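Local coordinates for Slr1951 protein (Synechocystis sp., PDB 3HX1), which is of unknown function but carries a forkhead-associated (FHA) domain, a fold that in its relatives usually recognises phosphothreonine peptides, at residues Q10-L14 with E24-T28; L14-A20 with I42-S46; I96-D100 with R111-R115. All blocks are in the same frame, centred on the assembly; numbering follows the deposited sequence.

Contact 1 (Q10-L14 with E24-T28)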
# COMPACT_ATOMS: atom_id res chain seq x y z
N GLN A 10 15.06 -4.07 13.26
CA GLN A 10 13.98 -4.40 12.33
C GLN A 10 13.62 -3.22 11.41
O GLN A 10 13.54 -2.08 11.86
CB GLN A 10 12.75 -4.83 13.11
CG GLN A 10 12.98 -6.00 14.05
CD GLN A 10 11.85 -6.14 15.06
OE1 GLN A 10 11.61 -5.25 15.87
NE2 GLN A 10 11.15 -7.27 15.01
N GLU A 11 13.40 -3.52 10.13
CA GLU A 11 13.04 -2.49 9.16
C GLU A 11 11.69 -2.77 8.49
O GLU A 11 11.27 -3.92 8.37
CB GLU A 11 14.14 -2.34 8.10
CG GLU A 11 14.74 -3.65 7.59
CD GLU A 11 15.85 -3.44 6.57
OE1 GLU A 11 16.39 -2.31 6.50
OE2 GLU A 11 16.20 -4.39 5.84
N HIS A 12 11.03 -1.69 8.06
CA HIS A 12 9.72 -1.77 7.41
C HIS A 12 9.87 -2.10 5.93
O HIS A 12 10.38 -1.28 5.16
CB HIS A 12 8.99 -0.44 7.57
CG HIS A 12 8.80 -0.03 8.99
ND1 HIS A 12 7.97 -0.70 9.86
CD2 HIS A 12 9.38 0.97 9.72
CE1 HIS A 12 8.04 -0.14 11.06
NE2 HIS A 12 8.88 0.87 11.00
N ILE A 13 9.41 -3.28 5.54
CA ILE A 13 9.51 -3.73 4.15
C ILE A 13 8.15 -3.95 3.51
O ILE A 13 7.27 -4.60 4.08
CB ILE A 13 10.31 -5.04 4.03
CG1 ILE A 13 11.74 -4.85 4.53
CG2 ILE A 13 10.32 -5.51 2.59
CD1 ILE A 13 12.49 -3.73 3.84
N LEU A 14 7.99 -3.43 2.30
CA LEU A 14 6.75 -3.56 1.56
C LEU A 14 6.97 -4.44 0.32
O LEU A 14 7.69 -4.03 -0.60
CB LEU A 14 6.25 -2.18 1.14
CG LEU A 14 4.74 -1.98 1.03
CD1 LEU A 14 4.10 -2.29 2.38
CD2 LEU A 14 4.43 -0.55 0.60
N GLU A 24 10.56 -5.51 -3.69
CA GLU A 24 10.54 -5.00 -2.33
C GLU A 24 10.92 -3.53 -2.21
O GLU A 24 11.78 -3.03 -2.92
CB GLU A 24 11.46 -5.84 -1.44
CG GLU A 24 10.79 -7.08 -0.85
CD GLU A 24 11.74 -7.92 -0.02
OE1 GLU A 24 12.71 -7.37 0.54
OE2 GLU A 24 11.50 -9.14 0.10
N VAL A 25 10.23 -2.85 -1.30
CA VAL A 25 10.44 -1.43 -1.04
C VAL A 25 10.70 -1.27 0.45
O VAL A 25 10.03 -1.89 1.29
CB VAL A 25 9.19 -0.61 -1.40
CG1 VAL A 25 9.41 0.84 -1.04
CG2 VAL A 25 8.90 -0.75 -2.87
N LEU A 26 11.67 -0.43 0.79
CA LEU A 26 11.98 -0.19 2.18
C LEU A 26 11.20 1.05 2.56
O LEU A 26 11.29 2.08 1.89
CB LEU A 26 13.48 0.07 2.35
CG LEU A 26 13.88 0.43 3.78
CD1 LEU A 26 13.77 -0.81 4.65
CD2 LEU A 26 15.30 0.97 3.78
N LEU A 27 10.39 0.95 3.62
CA LEU A 27 9.59 2.09 4.06
C LEU A 27 10.43 2.92 5.02
O LEU A 27 10.75 2.49 6.13
CB LEU A 27 8.31 1.60 4.72
CG LEU A 27 7.03 1.90 3.94
CD1 LEU A 27 7.24 1.71 2.46
CD2 LEU A 27 5.93 0.99 4.46
N THR A 28 10.76 4.13 4.58
CA THR A 28 11.62 5.03 5.33
C THR A 28 10.97 6.32 5.80
O THR A 28 11.27 6.82 6.89
CB THR A 28 12.86 5.40 4.46
OG1 THR A 28 13.82 4.33 4.51
CG2 THR A 28 13.50 6.69 4.92
O HOH W 1 12.35 1.04 7.67

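Contact 2 (L14-A20 with I42-S46)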
# COMPACT_ATOMS: atom_id res chain seq x y z
N LEU A 14 7.99 -3.43 2.30
CA LEU A 14 6.75 -3.56 1.56
C LEU A 14 6.97 -4.44 0.32
O LEU A 14 7.69 -4.03 -0.60
CB LEU A 14 6.25 -2.18 1.14
CG LEU A 14 4.74 -1.98 1.03
CD1 LEU A 14 4.10 -2.29 2.38
CD2 LEU A 14 4.43 -0.55 0.60
N ILE A 15 6.37 -5.63 0.30
CA ILE A 15 6.50 -6.51 -0.86
C ILE A 15 5.35 -6.19 -1.82
O ILE A 15 4.18 -6.47 -1.55
CB ILE A 15 6.42 -8.01 -0.48
CG1 ILE A 15 7.53 -8.35 0.52
CG2 ILE A 15 6.56 -8.88 -1.72
CD1 ILE A 15 7.17 -8.02 1.95
N ILE A 16 5.70 -5.59 -2.95
CA ILE A 16 4.71 -5.20 -3.95
C ILE A 16 4.63 -6.15 -5.13
O ILE A 16 5.65 -6.53 -5.71
CB ILE A 16 5.01 -3.78 -4.48
CG1 ILE A 16 4.98 -2.79 -3.31
CG2 ILE A 16 4.01 -3.39 -5.57
CD1 ILE A 16 5.56 -1.45 -3.64
N LEU A 17 3.41 -6.54 -5.48
CA LEU A 17 3.17 -7.43 -6.60
C LEU A 17 2.22 -6.78 -7.58
O LEU A 17 1.06 -6.53 -7.25
CB LEU A 17 2.56 -8.74 -6.12
CG LEU A 17 2.17 -9.69 -7.25
CD1 LEU A 17 3.41 -9.99 -8.10
CD2 LEU A 17 1.57 -10.96 -6.70
N ASP A 18 2.70 -6.51 -8.79
CA ASP A 18 1.87 -5.90 -9.82
C ASP A 18 2.36 -6.27 -11.22
O ASP A 18 3.22 -7.12 -11.38
CB ASP A 18 1.89 -4.38 -9.67
CG ASP A 18 3.30 -3.81 -9.60
OD1 ASP A 18 4.26 -4.51 -10.00
OD2 ASP A 18 3.44 -2.66 -9.15
N ASP A 19 1.78 -5.63 -12.23
CA ASP A 19 2.14 -5.87 -13.63
C ASP A 19 3.66 -5.97 -13.86
O ASP A 19 4.10 -6.61 -14.82
CB ASP A 19 1.56 -4.77 -14.53
CG ASP A 19 0.04 -4.73 -14.51
OD1 ASP A 19 -0.58 -5.52 -13.76
OD2 ASP A 19 -0.53 -3.90 -15.25
N ALA A 20 4.45 -5.33 -13.00
CA ALA A 20 5.90 -5.34 -13.14
C ALA A 20 6.59 -6.46 -12.36
O ALA A 20 7.82 -6.52 -12.32
CB ALA A 20 6.48 -4.00 -12.70
N ILE A 42 5.05 5.58 -4.25
CA ILE A 42 5.27 4.15 -4.49
C ILE A 42 4.36 3.71 -5.62
O ILE A 42 3.15 3.63 -5.45
CB ILE A 42 4.93 3.34 -3.23
CG1 ILE A 42 5.86 3.77 -2.08
CG2 ILE A 42 5.07 1.86 -3.51
CD1 ILE A 42 5.50 3.20 -0.74
N ARG A 43 4.92 3.43 -6.79
CA ARG A 43 4.07 3.06 -7.91
C ARG A 43 3.62 1.63 -7.86
O ARG A 43 4.42 0.73 -7.64
CB ARG A 43 4.77 3.30 -9.25
CG ARG A 43 5.00 4.76 -9.55
CD ARG A 43 5.54 4.96 -10.96
NE ARG A 43 4.55 4.66 -11.99
CZ ARG A 43 4.77 4.79 -13.30
NH1 ARG A 43 5.95 5.20 -13.75
NH2 ARG A 43 3.81 4.51 -14.16
N ILE A 44 2.31 1.44 -8.05
CA ILE A 44 1.74 0.11 -8.12
C ILE A 44 1.16 0.04 -9.52
O ILE A 44 0.06 0.53 -9.78
CB ILE A 44 0.62 -0.12 -7.09
CG1 ILE A 44 1.20 -0.45 -5.72
CG2 ILE A 44 -0.22 -1.31 -7.53
CD1 ILE A 44 2.05 0.60 -5.13
N LYS A 45 1.93 -0.56 -10.42
CA LYS A 45 1.58 -0.68 -11.83
C LYS A 45 0.42 -1.63 -12.12
O LYS A 45 0.58 -2.85 -12.04
CB LYS A 45 2.81 -1.13 -12.61
CG LYS A 45 2.60 -1.35 -14.10
CD LYS A 45 3.82 -2.03 -14.72
CE LYS A 45 3.63 -2.32 -16.20
NZ LYS A 45 4.71 -3.22 -16.72
N SER A 46 -0.73 -1.04 -12.46
CA SER A 46 -1.94 -1.78 -12.82
C SER A 46 -3.05 -0.82 -13.21
O SER A 46 -3.04 0.34 -12.81
CB SER A 46 -2.45 -2.64 -11.66
OG SER A 46 -3.56 -3.41 -12.09
O HOH W 2 -3.17 -3.34 -15.55

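Contact 3 (I96-D100 with R111-R115)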
# COMPACT_ATOMS: atom_id res chain seq x y z
N ILE A 96 -1.32 -1.26 9.64
CA ILE A 96 -0.62 -2.39 9.05
C ILE A 96 0.25 -3.21 9.99
O ILE A 96 1.23 -2.73 10.55
CB ILE A 96 0.25 -1.93 7.87
CG1 ILE A 96 -0.55 -0.96 7.00
CG2 ILE A 96 0.67 -3.14 7.05
CD1 ILE A 96 0.22 -0.44 5.81
N GLN A 97 -0.14 -4.48 10.13
CA GLN A 97 0.56 -5.45 10.97
C GLN A 97 1.45 -6.32 10.08
O GLN A 97 1.08 -6.65 8.95
CB GLN A 97 -0.46 -6.33 11.69
CG GLN A 97 -1.55 -5.57 12.43
CD GLN A 97 -1.01 -4.67 13.52
OE1 GLN A 97 -0.10 -5.04 14.26
NE2 GLN A 97 -1.57 -3.47 13.63
N THR A 98 2.61 -6.71 10.59
CA THR A 98 3.52 -7.54 9.81
C THR A 98 2.85 -8.86 9.44
O THR A 98 2.43 -9.62 10.31
CB THR A 98 4.82 -7.83 10.58
OG1 THR A 98 5.73 -8.56 9.75
CG2 THR A 98 4.54 -8.65 11.83
N GLY A 99 2.75 -9.11 8.14
CA GLY A 99 2.14 -10.33 7.67
C GLY A 99 0.85 -10.04 6.93
O GLY A 99 0.22 -10.94 6.38
N ASP A 100 0.44 -8.78 6.93
CA ASP A 100 -0.79 -8.37 6.25
C ASP A 100 -0.64 -8.29 4.74
O ASP A 100 0.41 -7.89 4.23
CB ASP A 100 -1.26 -7.00 6.76
CG ASP A 100 -1.89 -7.07 8.12
OD1 ASP A 100 -2.49 -8.12 8.44
OD2 ASP A 100 -1.81 -6.06 8.86
N ARG A 111 2.27 -6.74 0.59
CA ARG A 111 2.43 -7.43 1.85
C ARG A 111 3.37 -6.58 2.68
O ARG A 111 4.27 -5.94 2.13
CB ARG A 111 3.03 -8.82 1.66
CG ARG A 111 2.07 -9.85 1.10
CD ARG A 111 2.51 -11.26 1.45
NE ARG A 111 2.61 -11.46 2.89
CZ ARG A 111 3.76 -11.64 3.55
NH1 ARG A 111 4.91 -11.65 2.89
NH2 ARG A 111 3.75 -11.81 4.87
N TYR A 112 3.16 -6.58 3.98
CA TYR A 112 4.03 -5.82 4.88
C TYR A 112 4.80 -6.76 5.77
O TYR A 112 4.30 -7.83 6.14
CB TYR A 112 3.21 -4.84 5.73
CG TYR A 112 4.03 -4.18 6.82
CD1 TYR A 112 4.06 -4.72 8.11
CD2 TYR A 112 4.79 -3.03 6.57
CE1 TYR A 112 4.81 -4.14 9.13
CE2 TYR A 112 5.56 -2.44 7.59
CZ TYR A 112 5.55 -3.01 8.87
OH TYR A 112 6.25 -2.43 9.91
N GLU A 113 6.01 -6.37 6.12
CA GLU A 113 6.85 -7.19 6.99
C GLU A 113 7.77 -6.34 7.84
O GLU A 113 8.31 -5.33 7.38
CB GLU A 113 7.68 -8.18 6.16
CG GLU A 113 6.95 -9.47 5.83
CD GLU A 113 7.81 -10.42 5.01
OE1 GLU A 113 8.99 -10.62 5.37
OE2 GLU A 113 7.30 -10.98 4.02
N TYR A 114 7.94 -6.73 9.10
CA TYR A 114 8.83 -6.02 10.00
C TYR A 114 10.02 -6.95 10.18
O TYR A 114 10.10 -7.71 11.14
CB TYR A 114 8.15 -5.75 11.33
CG TYR A 114 8.87 -4.70 12.15
CD1 TYR A 114 9.43 -3.58 11.54
CD2 TYR A 114 8.99 -4.83 13.53
CE1 TYR A 114 10.09 -2.62 12.27
CE2 TYR A 114 9.66 -3.87 14.28
CZ TYR A 114 10.20 -2.77 13.64
OH TYR A 114 10.90 -1.83 14.37
N ARG A 115 10.92 -6.88 9.21
CA ARG A 115 12.11 -7.72 9.15
C ARG A 115 13.26 -7.27 10.05
O ARG A 115 13.48 -6.07 10.22
CB ARG A 115 12.59 -7.77 7.70
CG ARG A 115 13.56 -8.87 7.38
CD ARG A 115 13.70 -8.93 5.88
NE ARG A 115 12.40 -9.08 5.24
CZ ARG A 115 12.16 -8.83 3.95
NH1 ARG A 115 13.15 -8.40 3.17
NH2 ARG A 115 10.96 -9.02 3.45

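Contact 1 (Q10-L14 with E24-T28)
Three backbone hydrogen bonds join these strands. Leu14 N gives to Val25 O at 2.7 Å, and Val25 N returns the bond to Leu14 O at 2.9 Å. Leu14 and Val25 are thus an antiparallel hydrogen-bonded pair. Further along, Leu27 N reaches His12 O at 2.7 Å, nearly in line. His12 N does not meet Leu27 O directly. A water fills the gap: it accepts from His12 N at 3.1 Å and donates to Leu27 O at 2.7 Å. The strands part here, near the open end of the hairpin made by strands 11-18 and 21-27. Ile13 and Leu26 form the non-hydrogen-bonded pair between, where Ile13 CA lies 3.4 Å from Val25 O in a CA-H...O contact. On their face Ile13 CD1 touches Leu26 CD1 at 3.3 Å. The other face carries His12, Leu14, Val25 and Leu27, with Leu14 CD2 4.1 Å from Leu27 CD1. Leu14 and Leu27 also pack on Ile42 of the other sheet. His12 ND1 is hydrogen-bonded to Tyr112 OH, and Glu24 forms a salt bridge with Arg115. The chemistry implies a hairpin held by its backbone, with Leu14 and Leu27 buried, while those side-chain bonds add to backbone pairing with strand 109-115.

Contact 2 (L14-A20 with I42-S46)
The two segments are not paired as strands. Residues 14-18 are the second half of a long strand, and 42-43 is a short edge strand of the other sheet. The backbones come together only at the far end, where Asp19 and Lys45 have CA atoms 5.5 Å apart. There Asp19 N donates to Lys45 O at 3.0 Å. The Asp18 carboxylate bonds to two backbone amides: OD2 accepts from Lys45 N at 2.9 Å, and OD1 accepts from Ala20 N at 3.1 Å, an Asx turn. The Lys45 chain is extended and lies along the turn, with CD 3.6 Å from Asp19 CB. A water donates to Asp19 OD2 at 2.7 Å. Toward the core the contact is apolar. Ile16 CD1 meets Ile42 CG2 at 3.3 Å, Ile16 CG2 lies 4.1 Å from Ile44 CG1, and Leu14 CD2 is 4.1 Å from Ile42 CD1. Ile44 also packs on Val108 and Ile34. Asp18 and Asp19 tie a hairpin turn to Lys45, and isoleucines pack inside the FHA beta sandwich.

Contact 3 (I96-D100 with R111-R115)
A type II beta turn, Gln97 to Asp100, docks on strand 109-115 and leads into strand 101-103, its antiparallel neighbour in the FHA beta sandwich. Arg111 comes first. Its CA makes a CA-H...O contact with Asp100 O at 3.2 Å, and its NH2 lies 3.6 Å from Gly99 CA. Tyr112 is bonded through both backbone groups: its N donates to Asp100 O at 3.1 Å, and its O accepts from Gly99 N at 2.8 Å. Gly99 has a positive phi of 113°, where a CB would be jammed against the preceding carbonyl oxygen, so the turn calls for glycine. The Tyr112 side chain packs against the loop, with CB 3.3 Å from Ile96 CG2 and the ring edge 3.3 Å from Thr98 CA at CD1. Its hydroxyl is hydrogen-bonded to His12. Glu113 points away overall, though its CB is 4.1 Å from Thr98 OG1. It forms salt bridges with two arginines: OE2 is 2.7 Å from Arg111 NH1, and OE1 is 3.2 Å from Arg115 NH2. Tyr114 N donates to the side-chain Thr98 OG1 at 2.9 Å. Arg115 extends the network to Glu24. Within the turn, Asp100 OD2 accepts from Gln97 N at 2.6 Å.

Strand 11-18 belongs to contacts 1 and 2 and borders contact 3. The first two share Leu14, with centres about 14 Å apart. Contact 1 pairs this strand with 21-27 in one sheet, while contact 2 crosses to the facing sheet. They touch where Val25 CG2 meets Ile16 CD1 at 3.5 Å and Leu27 CD1 meets Ile42 CD1 at 3.9 Å. Contact 3 involves strand 109-115, on the other flank of 11-18. Its centre is about 9 Å from that of contact 1 and about 16 Å from that of contact 2. Glu11 N to Arg115 O, 2.6 Å, and Ile15 N to Arg111 O, 2.8 Å, are backbone hydrogen bonds there. No ligand site is established here.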